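Local atomic coordinates of sulfonate ABC transporter, periplasmic sulfonate-binding protein SsuA (Methylobacillus flagellatus, PDB entry 3UIF), a protein that probably binds sulfonates or related sulfate-ester compounds in the periplasm and delivers them to an ABC transporter for uptake. Residues T88-S99 with K199-N208; T218-K227 with H308-L317. One frame throughout, in Å; residues are numbered along the deposited sequence.

Contact 1 of 2, residues T88-S99 with K199-N208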
# COMPACT_ATOMS: atom_id res chain seq x y z
N THR A 88 1.08 18.74 -4.71
CA THR A 88 1.76 18.40 -5.96
C THR A 88 1.06 17.28 -6.73
O THR A 88 1.08 17.25 -7.96
CB THR A 88 3.25 18.01 -5.72
OG1 THR A 88 3.94 19.09 -5.06
CG2 THR A 88 3.96 17.65 -7.03
N VAL A 89 0.40 16.40 -5.99
CA VAL A 89 0.00 15.09 -6.49
C VAL A 89 -1.36 14.65 -5.93
O VAL A 89 -1.71 15.01 -4.80
CB VAL A 89 1.16 14.10 -6.22
CG1 VAL A 89 0.73 12.83 -5.50
CG2 VAL A 89 1.92 13.80 -7.50
N GLN A 90 -2.12 13.91 -6.74
CA GLN A 90 -3.50 13.48 -6.47
C GLN A 90 -3.64 11.98 -6.60
O GLN A 90 -3.04 11.39 -7.51
CB GLN A 90 -4.41 13.98 -7.57
CG GLN A 90 -5.23 15.20 -7.32
CD GLN A 90 -5.66 15.80 -8.65
OE1 GLN A 90 -6.59 15.30 -9.29
NE2 GLN A 90 -4.96 16.86 -9.08
N LEU A 91 -4.47 11.37 -5.77
CA LEU A 91 -4.83 9.96 -5.96
C LEU A 91 -5.97 9.87 -6.99
O LEU A 91 -7.10 10.34 -6.72
CB LEU A 91 -5.24 9.31 -4.64
CG LEU A 91 -5.63 7.83 -4.69
CD1 LEU A 91 -4.44 6.95 -5.09
CD2 LEU A 91 -6.17 7.40 -3.34
N VAL A 92 -5.68 9.29 -8.17
CA VAL A 92 -6.67 9.15 -9.25
C VAL A 92 -7.20 7.72 -9.44
O VAL A 92 -8.16 7.51 -10.18
CB VAL A 92 -6.18 9.70 -10.60
CG1 VAL A 92 -5.99 11.22 -10.53
CG2 VAL A 92 -4.91 8.98 -11.07
N ALA A 93 -6.55 6.76 -8.77
CA ALA A 93 -7.01 5.37 -8.71
C ALA A 93 -6.40 4.65 -7.50
O ALA A 93 -5.21 4.28 -7.52
CB ALA A 93 -6.69 4.63 -10.01
N PRO A 94 -7.20 4.46 -6.43
CA PRO A 94 -6.77 3.70 -5.27
C PRO A 94 -6.58 2.25 -5.68
O PRO A 94 -7.41 1.72 -6.43
CB PRO A 94 -7.95 3.83 -4.29
CG PRO A 94 -8.74 5.00 -4.77
CD PRO A 94 -8.57 4.98 -6.26
N TRP A 95 -5.50 1.61 -5.21
CA TRP A 95 -5.23 0.24 -5.59
C TRP A 95 -5.83 -0.79 -4.64
O TRP A 95 -5.64 -2.00 -4.80
CB TRP A 95 -3.73 0.02 -5.81
CG TRP A 95 -2.84 0.13 -4.59
CD1 TRP A 95 -3.20 0.07 -3.24
CD2 TRP A 95 -1.38 0.29 -4.57
NE1 TRP A 95 -2.11 0.19 -2.43
CE2 TRP A 95 -0.98 0.31 -3.16
CE3 TRP A 95 -0.39 0.41 -5.56
CZ2 TRP A 95 0.35 0.46 -2.76
CZ3 TRP A 95 0.95 0.54 -5.14
CH2 TRP A 95 1.30 0.57 -3.77
N GLY A 96 -6.57 -0.31 -3.65
CA GLY A 96 -7.17 -1.17 -2.66
C GLY A 96 -6.35 -1.21 -1.39
O GLY A 96 -5.76 -0.19 -0.97
N THR A 97 -6.31 -2.37 -0.76
CA THR A 97 -5.56 -2.47 0.47
C THR A 97 -4.39 -3.35 0.23
O THR A 97 -4.52 -4.52 -0.14
CB THR A 97 -6.40 -2.95 1.66
OG1 THR A 97 -7.30 -3.97 1.23
CG2 THR A 97 -7.19 -1.79 2.25
N THR A 98 -3.22 -2.78 0.42
CA THR A 98 -2.04 -3.47 -0.01
C THR A 98 -1.55 -4.54 1.00
O THR A 98 -1.21 -5.65 0.59
CB THR A 98 -0.99 -2.48 -0.59
OG1 THR A 98 0.05 -3.20 -1.25
CG2 THR A 98 -0.43 -1.54 0.44
N SER A 99 -1.59 -4.23 2.31
CA SER A 99 -1.04 -5.14 3.32
C SER A 99 -1.75 -5.14 4.67
O SER A 99 -2.16 -4.08 5.17
CB SER A 99 0.43 -4.78 3.60
OG SER A 99 1.06 -4.24 2.45
N LYS A 199 -5.46 -1.01 7.36
CA LYS A 199 -4.68 -1.65 6.33
C LYS A 199 -3.94 -0.61 5.50
O LYS A 199 -4.38 0.54 5.42
CB LYS A 199 -5.60 -2.46 5.43
CG LYS A 199 -5.88 -3.87 5.91
CD LYS A 199 -7.21 -4.35 5.33
CE LYS A 199 -7.64 -5.66 5.96
NZ LYS A 199 -7.33 -6.70 4.96
N LEU A 200 -2.84 -1.02 4.88
CA LEU A 200 -2.06 -0.12 4.01
C LEU A 200 -2.74 0.15 2.66
O LEU A 200 -3.41 -0.72 2.08
CB LEU A 200 -0.64 -0.67 3.80
CG LEU A 200 0.36 -0.37 4.93
CD1 LEU A 200 -0.31 -0.31 6.30
CD2 LEU A 200 1.51 -1.35 4.95
N MSE A 201 -2.59 1.38 2.18
CA MSE A 201 -3.26 1.82 0.95
C MSE A 201 -2.31 2.47 -0.05
O MSE A 201 -1.08 2.34 0.07
CB MSE A 201 -4.41 2.74 1.35
CG MSE A 201 -5.42 1.99 2.22
SE MSE A 201 -7.18 2.88 2.12
CE MSE A 201 -8.20 1.74 3.37
N GLY A 202 -2.87 3.16 -1.04
CA GLY A 202 -2.12 3.80 -2.11
C GLY A 202 -2.76 3.54 -3.46
O GLY A 202 -3.95 3.25 -3.57
N GLY A 203 -1.95 3.62 -4.51
CA GLY A 203 -2.47 3.47 -5.85
C GLY A 203 -1.79 4.38 -6.83
O GLY A 203 -0.59 4.63 -6.73
N VAL A 204 -2.58 4.89 -7.77
CA VAL A 204 -2.09 5.66 -8.90
C VAL A 204 -2.19 7.13 -8.60
O VAL A 204 -3.29 7.67 -8.46
CB VAL A 204 -2.85 5.34 -10.19
CG1 VAL A 204 -2.33 6.17 -11.34
CG2 VAL A 204 -2.76 3.85 -10.53
N TRP A 205 -1.03 7.76 -8.49
CA TRP A 205 -0.92 9.18 -8.18
C TRP A 205 -0.56 9.99 -9.40
O TRP A 205 0.30 9.60 -10.20
CB TRP A 205 0.08 9.39 -7.04
CG TRP A 205 -0.36 8.77 -5.74
CD1 TRP A 205 -0.20 7.44 -5.32
CD2 TRP A 205 -1.06 9.42 -4.63
NE1 TRP A 205 -0.74 7.25 -4.07
CE2 TRP A 205 -1.27 8.40 -3.60
CE3 TRP A 205 -1.52 10.72 -4.39
CZ2 TRP A 205 -1.90 8.67 -2.41
CZ3 TRP A 205 -2.16 10.99 -3.18
CH2 TRP A 205 -2.36 9.98 -2.21
N ALA A 206 -1.22 11.12 -9.56
CA ALA A 206 -1.01 11.97 -10.72
C ALA A 206 -0.53 13.35 -10.31
O ALA A 206 -1.00 13.92 -9.32
CB ALA A 206 -2.29 12.07 -11.51
N ARG A 207 0.42 13.88 -11.09
CA ARG A 207 0.87 15.26 -10.94
C ARG A 207 -0.28 16.24 -11.20
O ARG A 207 -0.95 16.17 -12.23
CB ARG A 207 2.07 15.51 -11.85
CG ARG A 207 2.87 16.75 -11.51
CD ARG A 207 4.24 16.75 -12.19
NE ARG A 207 4.17 16.27 -13.57
CZ ARG A 207 3.82 17.00 -14.63
NH1 ARG A 207 3.49 18.29 -14.52
NH2 ARG A 207 3.79 16.42 -15.81
N ASN A 208 -0.55 17.12 -10.24
CA ASN A 208 -1.72 17.99 -10.27
C ASN A 208 -1.83 18.78 -11.57
O ASN A 208 -2.91 18.84 -12.18
CB ASN A 208 -1.73 18.92 -9.05
CG ASN A 208 -2.08 18.18 -7.75
OD1 ASN A 208 -2.52 17.03 -7.76
ND2 ASN A 208 -1.89 18.86 -6.63
O HOH W 1 -2.71 17.68 -3.93

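Contact 2 of 2, residues T218-K227 with H308-L317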
# COMPACT_ATOMS: atom_id res chain seq x y z
N THR A 218 -5.62 11.37 -18.57
CA THR A 218 -5.69 10.88 -17.19
C THR A 218 -6.78 9.82 -17.13
O THR A 218 -6.58 8.76 -16.55
CB THR A 218 -5.97 12.00 -16.17
OG1 THR A 218 -4.93 12.99 -16.24
CG2 THR A 218 -6.04 11.45 -14.74
N GLN A 219 -7.90 10.12 -17.76
CA GLN A 219 -9.04 9.20 -17.83
C GLN A 219 -8.68 7.90 -18.54
O GLN A 219 -9.06 6.82 -18.09
CB GLN A 219 -10.22 9.86 -18.52
CG GLN A 219 -11.48 9.01 -18.51
CD GLN A 219 -11.99 8.77 -17.10
OE1 GLN A 219 -12.44 9.70 -16.42
NE2 GLN A 219 -11.91 7.51 -16.65
N ALA A 220 -7.95 8.00 -19.64
CA ALA A 220 -7.60 6.84 -20.40
C ALA A 220 -6.76 5.91 -19.53
O ALA A 220 -6.98 4.69 -19.49
CB ALA A 220 -6.87 7.24 -21.67
N ILE A 221 -5.83 6.50 -18.77
CA ILE A 221 -5.01 5.75 -17.81
C ILE A 221 -5.83 5.06 -16.72
O ILE A 221 -5.67 3.86 -16.48
CB ILE A 221 -3.90 6.64 -17.24
CG1 ILE A 221 -2.69 6.54 -18.15
CG2 ILE A 221 -3.47 6.22 -15.84
CD1 ILE A 221 -1.99 7.85 -18.33
N VAL A 222 -6.70 5.82 -16.07
CA VAL A 222 -7.58 5.26 -15.04
C VAL A 222 -8.52 4.17 -15.57
O VAL A 222 -8.62 3.08 -14.98
CB VAL A 222 -8.38 6.35 -14.30
CG1 VAL A 222 -9.21 5.72 -13.20
CG2 VAL A 222 -7.44 7.41 -13.73
N THR A 223 -9.20 4.44 -16.68
CA THR A 223 -10.04 3.41 -17.29
C THR A 223 -9.21 2.16 -17.60
O THR A 223 -9.61 1.05 -17.24
CB THR A 223 -10.73 3.92 -18.56
OG1 THR A 223 -11.69 4.93 -18.21
CG2 THR A 223 -11.42 2.80 -19.27
N ALA A 224 -8.05 2.34 -18.23
CA ALA A 224 -7.18 1.21 -18.57
C ALA A 224 -6.71 0.45 -17.33
O ALA A 224 -6.73 -0.78 -17.31
CB ALA A 224 -6.00 1.66 -19.42
N TYR A 225 -6.31 1.18 -16.31
CA TYR A 225 -5.94 0.61 -15.03
C TYR A 225 -7.02 -0.29 -14.43
O TYR A 225 -6.75 -1.44 -14.09
CB TYR A 225 -5.64 1.72 -14.03
CG TYR A 225 -5.22 1.21 -12.67
CD1 TYR A 225 -3.93 0.74 -12.46
CD2 TYR A 225 -6.11 1.24 -11.59
CE1 TYR A 225 -3.54 0.29 -11.21
CE2 TYR A 225 -5.74 0.80 -10.34
CZ TYR A 225 -4.45 0.31 -10.15
OH TYR A 225 -4.05 -0.13 -8.90
N LEU A 226 -8.22 0.26 -14.27
CA LEU A 226 -9.33 -0.51 -13.73
C LEU A 226 -9.67 -1.77 -14.54
O LEU A 226 -10.09 -2.79 -13.97
CB LEU A 226 -10.56 0.38 -13.53
CG LEU A 226 -10.36 1.47 -12.48
CD1 LEU A 226 -11.59 2.36 -12.37
CD2 LEU A 226 -10.00 0.88 -11.12
N LYS A 227 -9.48 -1.71 -15.85
CA LYS A 227 -9.67 -2.91 -16.68
C LYS A 227 -8.79 -4.05 -16.19
O LYS A 227 -9.28 -5.16 -15.99
CB LYS A 227 -9.41 -2.63 -18.14
CG LYS A 227 -10.64 -2.15 -18.88
CD LYS A 227 -10.27 -1.48 -20.19
CE LYS A 227 -11.10 -2.06 -21.31
NZ LYS A 227 -10.99 -1.22 -22.54
N HIS A 308 -13.11 11.58 -9.40
CA HIS A 308 -13.81 11.79 -10.68
C HIS A 308 -13.51 10.76 -11.75
O HIS A 308 -14.40 10.40 -12.52
CB HIS A 308 -13.59 13.22 -11.21
CG HIS A 308 -14.02 13.42 -12.66
ND1 HIS A 308 -15.32 13.41 -13.04
CD2 HIS A 308 -13.26 13.61 -13.83
CE1 HIS A 308 -15.39 13.60 -14.39
NE2 HIS A 308 -14.13 13.72 -14.87
N PHE A 309 -12.28 10.26 -11.79
CA PHE A 309 -11.85 9.33 -12.84
C PHE A 309 -12.31 7.87 -12.66
O PHE A 309 -12.60 7.19 -13.66
CB PHE A 309 -10.33 9.40 -13.02
CG PHE A 309 -9.85 10.77 -13.37
CD1 PHE A 309 -10.02 11.26 -14.67
CD2 PHE A 309 -9.30 11.59 -12.40
CE1 PHE A 309 -9.61 12.55 -15.00
CE2 PHE A 309 -8.88 12.88 -12.73
CZ PHE A 309 -9.04 13.36 -14.03
N VAL A 310 -12.38 7.41 -11.41
CA VAL A 310 -12.88 6.09 -11.09
C VAL A 310 -14.41 6.03 -11.31
O VAL A 310 -14.94 5.07 -11.89
CB VAL A 310 -12.48 5.71 -9.65
CG1 VAL A 310 -13.36 4.59 -9.09
CG2 VAL A 310 -11.00 5.38 -9.58
N ALA A 311 -15.09 7.09 -10.86
CA ALA A 311 -16.51 7.29 -11.13
C ALA A 311 -16.81 7.21 -12.64
O ALA A 311 -17.70 6.44 -13.05
CB ALA A 311 -16.99 8.61 -10.55
N THR A 312 -16.08 7.98 -13.46
CA THR A 312 -16.28 7.93 -14.91
C THR A 312 -15.99 6.51 -15.45
O THR A 312 -16.79 5.94 -16.21
CB THR A 312 -15.46 9.00 -15.67
OG1 THR A 312 -15.86 10.30 -15.24
CG2 THR A 312 -15.67 8.91 -17.18
N ALA A 313 -14.87 5.94 -15.00
CA ALA A 313 -14.43 4.62 -15.45
C ALA A 313 -15.39 3.48 -15.13
O ALA A 313 -15.65 2.64 -15.99
CB ALA A 313 -13.03 4.31 -14.93
N LEU A 314 -15.94 3.46 -13.90
CA LEU A 314 -16.88 2.42 -13.45
C LEU A 314 -18.21 2.45 -14.21
O LEU A 314 -18.76 1.40 -14.52
CB LEU A 314 -17.16 2.55 -11.95
CG LEU A 314 -16.06 2.44 -10.89
CD1 LEU A 314 -16.69 2.72 -9.54
CD2 LEU A 314 -15.33 1.10 -10.87
N LYS A 315 -18.71 3.65 -14.50
CA LYS A 315 -19.86 3.83 -15.38
C LYS A 315 -19.53 3.29 -16.78
O LYS A 315 -20.24 2.48 -17.32
CB LYS A 315 -20.31 5.31 -15.44
CG LYS A 315 -21.44 5.62 -16.43
CD LYS A 315 -21.90 7.07 -16.33
CE LYS A 315 -22.80 7.53 -17.48
NZ LYS A 315 -22.04 8.12 -18.64
N GLU A 316 -18.40 3.74 -17.34
CA GLU A 316 -17.96 3.34 -18.68
C GLU A 316 -17.75 1.84 -18.81
O GLU A 316 -17.98 1.27 -19.87
CB GLU A 316 -16.64 4.04 -18.97
CG GLU A 316 -16.51 4.71 -20.33
CD GLU A 316 -15.40 5.75 -20.34
OE1 GLU A 316 -15.70 6.92 -20.67
OE2 GLU A 316 -14.22 5.41 -19.98
N LEU A 317 -17.32 1.19 -17.74
CA LEU A 317 -16.97 -0.22 -17.81
C LEU A 317 -18.10 -1.11 -17.31
O LEU A 317 -17.97 -2.33 -17.32
CB LEU A 317 -15.71 -0.50 -16.99
CG LEU A 317 -14.34 -0.01 -17.51
CD1 LEU A 317 -13.22 -0.50 -16.59
CD2 LEU A 317 -14.08 -0.40 -18.96
O HOH W 2 -13.33 12.01 -17.00

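Contact 1 of 2, residues T88-S99 with K199-N208
W95 carries CG between its own backbone N and carbonyl carbon (chi1 67°), which lays the indole flat against the G202-G203 peptide; W205, with CG anti to its carbonyl carbon (chi1 -64°), presents the face of its six-membered ring to L91 CB, 3.8 Å from the centroid. The pairing is antiparallel and belongs to the lobe sheet of a type II periplasmic-binding-protein fold, interrupted by a classic beta bulge at which V92 and A93 both face V204. V92 N donates to V204 O at 2.9 Å, A93 N adds a weak second bond to the same oxygen, and V204 N returns a nearly straight one to A93 O. Beyond the bulge W95 N binds G202 O at 2.8 Å, and G202 CA makes a CH-pi contact with the five-membered ring. A CB at G203 would probably collide with A93 O and the backbone of P94 and W95, and the backbone angles there by themselves call for glycine. With an alanine in place of W95, the G202-G203 backbone would probably lose the indole that covers it, opening a gap toward I73 and Y225. V89 CG1 meets W205 near CE3, and Y74 sets its ring roughly perpendicular to the same indole. Farther along, where the chains pass toward the second lobe, T98 N reaches L200 O from above the carbonyl plane, and L200 N bonds back to S99 O at 3.1 Å. Here T98 CG2 rests on L200 CB, while K199 NZ forms a salt bridge with D262. At the other end N208 N, just past the N-cap residue R207, bonds to T88 O, a water links V89 O to N208 ND2, and Q90 NE2 donates to N208 OD1 at 2.8 Å, rising 55° out of that carbonyl plane.

Contact 2 of 2, residues T218-K227 with H308-L317
F309 O is gripped by two donors: A313 N, through the ordinary helical bond at 2.9 Å, and Q219 NE2, which comes from the facing helix at 3.1 Å, in the carbonyl plane and on a lone pair. The oxygen also lies almost in the plane of the Q219 amide, so the side chain is fixed in its rotation. Q219 gets there by leaving with CG anti to the backbone N (chi1 -174°) and then bending at chi2. The same NE2 gives a second bond to T223 OG1 one turn on, and that hydroxyl in turn donates to E316 OE2 at 3.1 Å, nearly along the C-O axis of the carboxylate oxygen. A relay of side-chain bonds thus runs along one flank of the interface. Helices 215-233 and 308-316 pack here as a crossed pair; the axes of 218-227 and 308-316 approach to 8.9 Å and cross at -58°, the backbones nearest where T223 meets A313. Behind them F309 and V222 reach V92 of strand 89-94. The F309 ring takes T218 CG2 over the centre of one face, 3.6 Å from the centroid, and Q219 OE1 at its edge. V222 CG2 leans on F309 CB, the two side chains crossing at about a right angle. Deeper in, L226 CD1 sits against A313 CB at 3.5 Å, with V310 and L314 alongside. The small alanine lets the leucine and the T223 hydroxyl share its methyl. At the C-terminal end of the pair, L317 lies across the aliphatic part of K227, its CD1 3.8 Å from K227 CG.

How the contacts relate
The two contacts lie in series along the chain and side by side in space, their centres about 14 Å apart. Contact 1 sits near the middle of the molecule, where strands 89-94 and 202-207 join in the six-strand sheet; strand 89-94 leads out to the five-strand sheet and 202-207 comes back from it. Strand 202-207 runs on through helix 208-213 into helix 215-233, half of contact 2, which lies farther out against the sheet. Y225 touches W95 and V204, and V222 and V310 both pack on V92 O. The helix pair thus backs the strands beside the interlobe crossings; a glycerol, probably from the crystallisation liquor, hydrogen-bonds to W95 O and T97 O and may mark a pocket there.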